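Local atomic coordinates of protein E3 homolog (Yaba-like disease virus, PDB entry 1SFU), a protein that probably helps the virus evade host antiviral responses by binding double-stranded RNA and Z-RNA, and carries an N-terminal Zalpha domain that binds left-handed Z-DNA. Residues V8-I13 and N47-K52; D57-V62 and P67-N72. All coordinates share one frame; numbering follows the deposited sequence.

Contact 1 (V8-I13 and N47-K52); sequences VNDAEI and NQQLYK. With nucleotides of chain A.
I13 and Q49 make the tight part of this contact. Both side chains are buried and cross at about a right angle, with I13 CB 4.1 Å from Q49 CG and the methyl CG2 equally near. Q49 is not extended: a bend at chi2 (-42°) turns its amide toward D10, where NE2 comes 3.6 Å from D10 CB. Q49 also packs on F14 and V17, and I13 on I41, so this side continues into the core.

The packing is small, 144 Å² over both segments, and it gives way to water beyond D10. The D10 carboxylate meets helix 43-55 through two waters that lie between its OD1 and Q48 OE1. One of them sits 2.8 Å from Q48 OE1, but its bonds to D10 OD1 and Q49 NE2 are weak, making this the loose side.

Q48 runs extended past CG and so carries its amide out to the DNA; there OE1 faces the waters while NE2 donates to OP1 of DC6 of chain A at 2.7 Å, nearly straight at 166°. One nucleotide toward the 5' end, N47 ND2 reaches OP1 of DG5 of chain A at 2.6 Å with an angle of 151°. Y51 adds both a bond and a surface. Its OH donates to OP1 of DC4 of chain A, 2.6 Å away and in the ring plane, while DG5 C8 rests 3.3 Å above the centre of one ring face.

Three neighbouring nucleotides of chain A are thus held from one helix, mostly by backbone phosphates, with a tyrosine face against a guanine C8. That combination is the signature of the recognition helix in a Zalpha domain, a winged helix-turn-helix fold, bound to Z-DNA.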
loop_
_atom_site.group_PDB
_atom_site.type_symbol
_atom_site.label_atom_id
_atom_site.label_comp_id
_atom_site.label_asym_id
_atom_site.label_seq_id
_atom_site.Cartn_x
_atom_site.Cartn_y
_atom_site.Cartn_z
ATOM N N VAL C 8 -6.642 -24.445 3.301
ATOM C CA VAL C 8 -6.466 -23.619 4.492
ATOM C C VAL C 8 -6.102 -22.202 4.053
ATOM O O VAL C 8 -4.925 -21.876 3.886
ATOM C CB VAL C 8 -5.360 -24.198 5.373
ATOM N N ASN C 9 -7.123 -21.367 3.867
ATOM C CA ASN C 9 -6.936 -19.988 3.427
ATOM C C ASN C 9 -5.984 -19.187 4.316
ATOM O O ASN C 9 -4.834 -19.575 4.516
ATOM C CB ASN C 9 -8.289 -19.286 3.346
ATOM N N ASP C 10 -6.470 -18.065 4.839
ATOM C CA ASP C 10 -5.661 -17.208 5.698
ATOM C C ASP C 10 -5.918 -17.476 7.181
ATOM O O ASP C 10 -5.128 -17.076 8.039
ATOM C CB ASP C 10 -5.945 -15.732 5.393
ATOM C CG ASP C 10 -5.700 -15.373 3.937
ATOM O OD1 ASP C 10 -4.618 -15.701 3.405
ATOM O OD2 ASP C 10 -6.589 -14.750 3.320
ATOM N N ALA C 11 -7.022 -18.159 7.476
ATOM C CA ALA C 11 -7.399 -18.473 8.854
ATOM C C ALA C 11 -6.302 -19.184 9.643
ATOM O O ALA C 11 -6.142 -18.958 10.844
ATOM C CB ALA C 11 -8.672 -19.314 8.868
ATOM N N GLU C 12 -5.542 -20.042 8.976
ATOM C CA GLU C 12 -4.482 -20.761 9.661
ATOM C C GLU C 12 -3.319 -19.819 9.957
ATOM O O GLU C 12 -2.580 -20.005 10.923
ATOM C CB GLU C 12 -4.024 -21.950 8.817
ATOM C CG GLU C 12 -3.114 -22.915 9.558
ATOM C CD GLU C 12 -1.652 -22.550 9.428
ATOM O OE1 GLU C 12 -0.823 -23.155 10.143
ATOM O OE2 GLU C 12 -1.334 -21.667 8.600
ATOM N N ILE C 13 -3.169 -18.800 9.119
ATOM C CA ILE C 13 -2.106 -17.819 9.302
ATOM C C ILE C 13 -2.531 -16.961 10.485
ATOM O O ILE C 13 -1.754 -16.713 11.409
ATOM C CB ILE C 13 -1.957 -16.923 8.061
ATOM C CG1 ILE C 13 -2.093 -17.770 6.791
ATOM C CG2 ILE C 13 -0.604 -16.225 8.095
ATOM C CD1 ILE C 13 -2.209 -16.956 5.514
ATOM N N ASN C 47 1.243 -9.258 8.005
ATOM C CA ASN C 47 0.615 -7.952 8.234
ATOM C C ASN C 47 -0.898 -7.995 8.049
ATOM O O ASN C 47 -1.643 -7.381 8.811
ATOM C CB ASN C 47 1.200 -6.887 7.295
ATOM C CG ASN C 47 2.449 -6.233 7.855
ATOM O OD1 ASN C 47 2.566 -6.020 9.066
ATOM N ND2 ASN C 47 3.384 -5.888 6.974
ATOM N N GLN C 48 -1.356 -8.707 7.027
ATOM C CA GLN C 48 -2.788 -8.808 6.790
ATOM C C GLN C 48 -3.491 -9.324 8.046
ATOM O O GLN C 48 -4.591 -8.888 8.369
ATOM C CB GLN C 48 -3.074 -9.748 5.613
ATOM C CG GLN C 48 -2.685 -9.185 4.254
ATOM C CD GLN C 48 -2.948 -10.172 3.134
ATOM O OE1 GLN C 48 -2.489 -11.310 3.183
ATOM N NE2 GLN C 48 -3.690 -9.739 2.117
ATOM N N GLN C 49 -2.848 -10.248 8.753
ATOM C CA GLN C 49 -3.429 -10.806 9.969
ATOM C C GLN C 49 -3.229 -9.914 11.199
ATOM O O GLN C 49 -4.132 -9.779 12.030
ATOM C CB GLN C 49 -2.858 -12.199 10.233
ATOM C CG GLN C 49 -3.130 -13.182 9.101
ATOM C CD GLN C 49 -4.546 -13.056 8.547
ATOM O OE1 GLN C 49 -5.526 -13.099 9.288
ATOM N NE2 GLN C 49 -4.653 -12.898 7.232
ATOM N N LEU C 50 -2.053 -9.305 11.313
ATOM C CA LEU C 50 -1.766 -8.429 12.441
ATOM C C LEU C 50 -2.764 -7.283 12.539
ATOM O O LEU C 50 -3.245 -6.971 13.625
ATOM C CB LEU C 50 -0.348 -7.868 12.342
ATOM C CG LEU C 50 0.786 -8.797 12.766
ATOM C CD1 LEU C 50 2.124 -8.149 12.437
ATOM C CD2 LEU C 50 0.687 -9.085 14.256
ATOM N N TYR C 51 -3.087 -6.656 11.413
ATOM C CA TYR C 51 -4.043 -5.555 11.453
ATOM C C TYR C 51 -5.463 -6.044 11.724
ATOM O O TYR C 51 -6.249 -5.339 12.344
ATOM C CB TYR C 51 -3.977 -4.724 10.165
ATOM C CG TYR C 51 -2.741 -3.852 10.119
ATOM C CD1 TYR C 51 -1.583 -4.267 9.459
ATOM C CD2 TYR C 51 -2.712 -2.637 10.795
ATOM C CE1 TYR C 51 -0.417 -3.480 9.482
ATOM C CE2 TYR C 51 -1.565 -1.847 10.829
ATOM C CZ TYR C 51 -0.422 -2.268 10.174
ATOM O OH TYR C 51 0.709 -1.479 10.234
ATOM N N LYS C 52 -5.786 -7.249 11.268
ATOM C CA LYS C 52 -7.112 -7.820 11.520
ATOM C C LYS C 52 -7.194 -8.142 13.015
ATOM O O LYS C 52 -8.217 -7.927 13.666
ATOM C CB LYS C 52 -7.314 -9.102 10.706
ATOM C CG LYS C 52 -7.452 -8.905 9.199
ATOM C CD LYS C 52 -7.389 -10.256 8.467
ATOM C CE LYS C 52 -7.533 -10.121 6.956
ATOM N NZ LYS C 52 -8.919 -9.751 6.555
ATOM P P DG A 5 2.121 -5.273 3.465
ATOM O OP1 DG A 5 3.193 -5.597 4.431
ATOM O OP2 DG A 5 2.038 -6.007 2.174
ATOM O "O5'" DG A 5 0.732 -5.444 4.221
ATOM C "C5'" DG A 5 -0.479 -5.082 3.568
ATOM C "C4'" DG A 5 -1.650 -5.196 4.517
ATOM O "O4'" DG A 5 -1.429 -4.324 5.647
ATOM C "C3'" DG A 5 -2.966 -4.747 3.898
ATOM O "O3'" DG A 5 -3.715 -5.909 3.535
ATOM C "C2'" DG A 5 -3.718 -4.141 5.073
ATOM C "C1'" DG A 5 -2.639 -3.713 6.055
ATOM N N9 DG A 5 -2.394 -2.275 6.141
ATOM C C8 DG A 5 -2.405 -1.516 7.285
ATOM N N7 DG A 5 -2.100 -0.264 7.073
ATOM C C5 DG A 5 -1.885 -0.186 5.703
ATOM C C6 DG A 5 -1.511 0.924 4.898
ATOM O O6 DG A 5 -1.275 2.089 5.254
ATOM N N1 DG A 5 -1.408 0.570 3.553
ATOM C C2 DG A 5 -1.622 -0.692 3.053
ATOM N N2 DG A 5 -1.462 -0.830 1.724
ATOM N N3 DG A 5 -1.962 -1.739 3.797
ATOM C C4 DG A 5 -2.076 -1.413 5.105
ATOM P P DC A 4 3.524 -1.694 7.773
ATOM O OP1 DC A 4 2.818 -2.249 8.959
ATOM O OP2 DC A 4 4.551 -2.507 7.091
ATOM O "O5'" DC A 4 2.466 -1.214 6.683
ATOM C "C5'" DC A 4 1.340 -2.010 6.342
ATOM C "C4'" DC A 4 1.268 -2.197 4.843
ATOM O "O4'" DC A 4 1.051 -0.917 4.191
ATOM C "C3'" DC A 4 2.529 -2.790 4.210
ATOM O "O3'" DC A 4 2.175 -3.701 3.161
ATOM C "C2'" DC A 4 3.211 -1.585 3.591
ATOM C "C1'" DC A 4 2.020 -0.748 3.161
ATOM N N1 DC A 4 2.322 0.685 3.046
ATOM C C2 DC A 4 2.548 1.218 1.782
ATOM O O2 DC A 4 2.479 0.465 0.805
ATOM N N3 DC A 4 2.839 2.538 1.655
ATOM C C4 DC A 4 2.908 3.311 2.740
ATOM N N4 DC A 4 3.206 4.614 2.573
ATOM C C5 DC A 4 2.678 2.792 4.049
ATOM C C6 DC A 4 2.389 1.484 4.154
ATOM P P DC A 6 -4.313 -6.031 2.048
ATOM O OP1 DC A 6 -5.017 -7.343 1.949
ATOM O OP2 DC A 6 -3.231 -5.714 1.083
ATOM O "O5'" DC A 6 -5.388 -4.856 1.990
ATOM C "C5'" DC A 6 -6.443 -4.873 1.029
ATOM C "C4'" DC A 6 -6.376 -3.642 0.154
ATOM O "O4'" DC A 6 -6.620 -2.460 0.952
ATOM C "C3'" DC A 6 -5.029 -3.414 -0.541
ATOM O "O3'" DC A 6 -5.240 -2.906 -1.859
ATOM C "C2'" DC A 6 -4.385 -2.328 0.297
ATOM C "C1'" DC A 6 -5.598 -1.512 0.701
ATOM N N1 DC A 6 -5.406 -0.715 1.916
ATOM C C2 DC A 6 -5.066 0.638 1.781
ATOM O O2 DC A 6 -4.969 1.120 0.645
ATOM N N3 DC A 6 -4.853 1.378 2.886
ATOM C C4 DC A 6 -4.966 0.819 4.093
ATOM N N4 DC A 6 -4.720 1.584 5.161
ATOM C C5 DC A 6 -5.329 -0.552 4.260
ATOM C C6 DC A 6 -5.539 -1.274 3.155
HETATM O O HOH W 1 -2.636 -13.677 4.639
HETATM O O HOH W 2 -3.468 -13.120 1.729
#

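Contact 2 (D57-V62 and P67-N72); sequences DTVKMV and PKWFKN. With nucleotides of chain A.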
loop_
_atom_site.group_PDB
_atom_site.type_symbol
_atom_site.label_atom_id
_atom_site.label_comp_id
_atom_site.label_asym_id
_atom_site.label_seq_id
_atom_site.Cartn_x
_atom_site.Cartn_y
_atom_site.Cartn_z
ATOM N N ASP C 57 -8.738 -6.372 19.038
ATOM C CA ASP C 57 -8.118 -5.964 20.293
ATOM C C ASP C 57 -7.160 -6.948 20.957
ATOM O O ASP C 57 -6.818 -6.785 22.130
ATOM C CB ASP C 57 -9.202 -5.578 21.296
ATOM C CG ASP C 57 -10.117 -4.498 20.767
ATOM O OD1 ASP C 57 -9.600 -3.480 20.255
ATOM O OD2 ASP C 57 -11.349 -4.664 20.866
ATOM N N THR C 58 -6.718 -7.961 20.224
ATOM C CA THR C 58 -5.791 -8.937 20.786
ATOM C C THR C 58 -4.372 -8.368 20.782
ATOM O O THR C 58 -3.555 -8.691 21.643
ATOM C CB THR C 58 -5.804 -10.242 19.971
ATOM O OG1 THR C 58 -7.131 -10.773 19.959
ATOM C CG2 THR C 58 -4.853 -11.263 20.574
ATOM N N VAL C 59 -4.090 -7.510 19.806
ATOM C CA VAL C 59 -2.771 -6.904 19.680
ATOM C C VAL C 59 -2.901 -5.393 19.494
ATOM O O VAL C 59 -3.940 -4.900 19.062
ATOM C CB VAL C 59 -2.012 -7.504 18.467
ATOM C CG1 VAL C 59 -2.682 -7.055 17.168
ATOM C CG2 VAL C 59 -0.547 -7.090 18.498
ATOM N N LYS C 60 -1.844 -4.664 19.828
ATOM C CA LYS C 60 -1.829 -3.213 19.701
ATOM C C LYS C 60 -0.577 -2.807 18.929
ATOM O O LYS C 60 0.535 -3.227 19.267
ATOM C CB LYS C 60 -1.840 -2.564 21.093
ATOM C CG LYS C 60 -1.445 -1.083 21.126
ATOM C CD LYS C 60 -2.443 -0.207 20.397
ATOM C CE LYS C 60 -1.930 1.227 20.258
ATOM N NZ LYS C 60 -2.908 2.102 19.544
ATOM N N MET C 61 -0.763 -1.996 17.892
ATOM C CA MET C 61 0.350 -1.546 17.053
ATOM C C MET C 61 0.830 -0.158 17.449
ATOM O O MET C 61 0.024 0.708 17.778
ATOM C CB MET C 61 -0.084 -1.532 15.577
ATOM C CG MET C 61 0.994 -1.137 14.574
ATOM S SD MET C 61 1.280 0.653 14.405
ATOM C CE MET C 61 0.053 1.044 13.189
ATOM N N VAL C 62 2.143 0.042 17.413
ATOM C CA VAL C 62 2.752 1.329 17.735
ATOM C C VAL C 62 3.520 1.771 16.495
ATOM O O VAL C 62 4.518 1.151 16.125
ATOM C CB VAL C 62 3.725 1.212 18.930
ATOM C CG1 VAL C 62 4.589 2.462 19.030
ATOM C CG2 VAL C 62 2.933 1.021 20.218
ATOM N N PRO C 67 6.471 -0.716 12.469
ATOM C CA PRO C 67 5.536 -0.810 13.595
ATOM C C PRO C 67 5.867 -1.943 14.560
ATOM O O PRO C 67 6.307 -3.016 14.151
ATOM C CB PRO C 67 4.189 -1.022 12.911
ATOM C CG PRO C 67 4.365 -0.275 11.593
ATOM C CD PRO C 67 5.753 -0.697 11.180
ATOM N N LYS C 68 5.661 -1.688 15.847
ATOM C CA LYS C 68 5.896 -2.685 16.884
ATOM C C LYS C 68 4.529 -3.206 17.316
ATOM O O LYS C 68 3.565 -2.447 17.399
ATOM C CB LYS C 68 6.636 -2.051 18.064
ATOM C CG LYS C 68 8.049 -1.611 17.700
ATOM C CD LYS C 68 8.686 -0.709 18.758
ATOM C CE LYS C 68 10.071 -0.248 18.298
ATOM N NZ LYS C 68 10.646 0.870 19.098
ATOM N N TRP C 69 4.443 -4.502 17.573
ATOM C CA TRP C 69 3.181 -5.104 17.962
ATOM C C TRP C 69 3.215 -5.692 19.371
ATOM O O TRP C 69 4.053 -6.553 19.680
ATOM C CB TRP C 69 2.799 -6.174 16.934
ATOM C CG TRP C 69 2.628 -5.606 15.553
ATOM C CD1 TRP C 69 3.616 -5.317 14.654
ATOM C CD2 TRP C 69 1.396 -5.207 14.936
ATOM N NE1 TRP C 69 3.075 -4.760 13.514
ATOM C CE2 TRP C 69 1.714 -4.681 13.664
ATOM C CE3 TRP C 69 0.054 -5.243 15.336
ATOM C CZ2 TRP C 69 0.737 -4.190 12.787
ATOM C CZ3 TRP C 69 -0.922 -4.757 14.463
ATOM C CH2 TRP C 69 -0.572 -4.238 13.205
ATOM N N PHE C 70 2.301 -5.203 20.212
ATOM C CA PHE C 70 2.177 -5.629 21.609
ATOM C C PHE C 70 0.908 -6.444 21.847
ATOM O O PHE C 70 -0.121 -6.218 21.202
ATOM C CB PHE C 70 2.095 -4.420 22.555
ATOM C CG PHE C 70 3.304 -3.539 22.548
ATOM C CD1 PHE C 70 3.569 -2.697 21.470
ATOM C CD2 PHE C 70 4.171 -3.524 23.641
ATOM C CE1 PHE C 70 4.680 -1.851 21.479
ATOM C CE2 PHE C 70 5.287 -2.680 23.657
ATOM C CZ PHE C 70 5.538 -1.844 22.573
ATOM N N LYS C 71 0.980 -7.379 22.788
ATOM C CA LYS C 71 -0.185 -8.174 23.148
ATOM C C LYS C 71 -1.057 -7.231 23.978
ATOM O O LYS C 71 -0.533 -6.440 24.752
ATOM C CB LYS C 71 0.226 -9.374 24.004
ATOM C CG LYS C 71 -0.951 -10.156 24.564
ATOM C CD LYS C 71 -0.506 -11.358 25.396
ATOM C CE LYS C 71 0.321 -10.934 26.600
ATOM N NZ LYS C 71 0.696 -12.097 27.452
ATOM N N ASN C 72 -2.372 -7.295 23.810
ATOM C CA ASN C 72 -3.265 -6.430 24.582
ATOM C C ASN C 72 -2.970 -6.701 26.059
ATOM O O ASN C 72 -3.038 -7.848 26.492
ATOM C CB ASN C 72 -4.724 -6.773 24.270
ATOM C CG ASN C 72 -5.698 -5.744 24.817
ATOM O OD1 ASN C 72 -6.339 -5.011 24.060
ATOM N ND2 ASN C 72 -5.808 -5.680 26.137
ATOM P P DG A 3 9.784 -1.266 6.572
ATOM O OP1 DG A 3 11.053 -1.032 7.305
ATOM O OP2 DG A 3 9.297 -2.643 6.351
ATOM O "O5'" DG A 3 8.664 -0.394 7.294
ATOM C "C5'" DG A 3 7.293 -0.579 6.968
ATOM C "C4'" DG A 3 6.433 0.403 7.726
ATOM O "O4'" DG A 3 6.931 1.733 7.496
ATOM C "C3'" DG A 3 4.988 0.413 7.255
ATOM O "O3'" DG A 3 4.228 -0.324 8.219
ATOM C "C2'" DG A 3 4.568 1.865 7.420
ATOM C "C1'" DG A 3 5.868 2.660 7.388
ATOM N N9 DG A 3 6.113 3.467 6.193
ATOM C C8 DG A 3 6.349 4.821 6.162
ATOM N N7 DG A 3 6.568 5.278 4.959
ATOM C C5 DG A 3 6.468 4.160 4.141
ATOM C C6 DG A 3 6.618 4.041 2.737
ATOM O O6 DG A 3 6.879 4.931 1.917
ATOM N N1 DG A 3 6.436 2.728 2.310
ATOM C C2 DG A 3 6.147 1.669 3.131
ATOM N N2 DG A 3 6.001 0.480 2.526
ATOM N N3 DG A 3 6.006 1.766 4.450
ATOM C C4 DG A 3 6.177 3.034 4.883
#
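The wing of the winged-helix fold is this beta hairpin, in which strand 59-62 pairs antiparallel with strand 68-71. K60 with F70 and V62 with K68 are the hydrogen-bonded pairs. F70 N donates to K60 O at 2.8 Å and an angle of 179°, and V62 N reaches K68 O at 2.9 Å. Past the strand end, N72 N adds a bond of 2.8 Å to T58 O. D57, with positive phi, closes helix 43-55 in a Schellman motif just before the hairpin.

On the face carrying V59, M61 and W69, M61 lies over the indole. CB stands 3.6 Å from the centroid of the W69 six-membered ring, 13° off its normal, a CH-pi contact; with CG anti to the backbone N (chi1 -178°), CG lies over the same face, toward its rim. The sulfur is farther and oblique, a Met-aromatic contact. M61 CG also runs beside P67 CB at 3.6 Å. The other face pairs V62 CG2 with F70 CE1 at 3.6 Å, and Y29 meets the F70 ring there.

P67 CD lies 3.4 Å from O3' of DG3 of chain A. Because the proline ring offers carbon rather than a donor, this approach implies van der Waals packing on the DNA backbone, beside a ladder bonded through main-chain amides.

Contacts 1 and 2 lie in series along the chain, their centres about 15 Å apart on opposite sides of its centre. Helix 43-55 supplies half of contact 1 and leads into strand 59-62 of contact 2, and the two meet where that helix packs on the hairpin. W69 CZ3 comes 3.3 Å from L50 O. The Y51 and W69 rings meet edge-to-face, with Y51 CZ 3.4 Å from W69 CZ2, so the tryptophan backs the tyrosine that touches DG5 of chain A. M61 CE is 3.9 Å from Y51 OH. Together, 47-52 and P67 present helix and wing to consecutive nucleotides, DG3 to DC6, of one DNA strand, chain A.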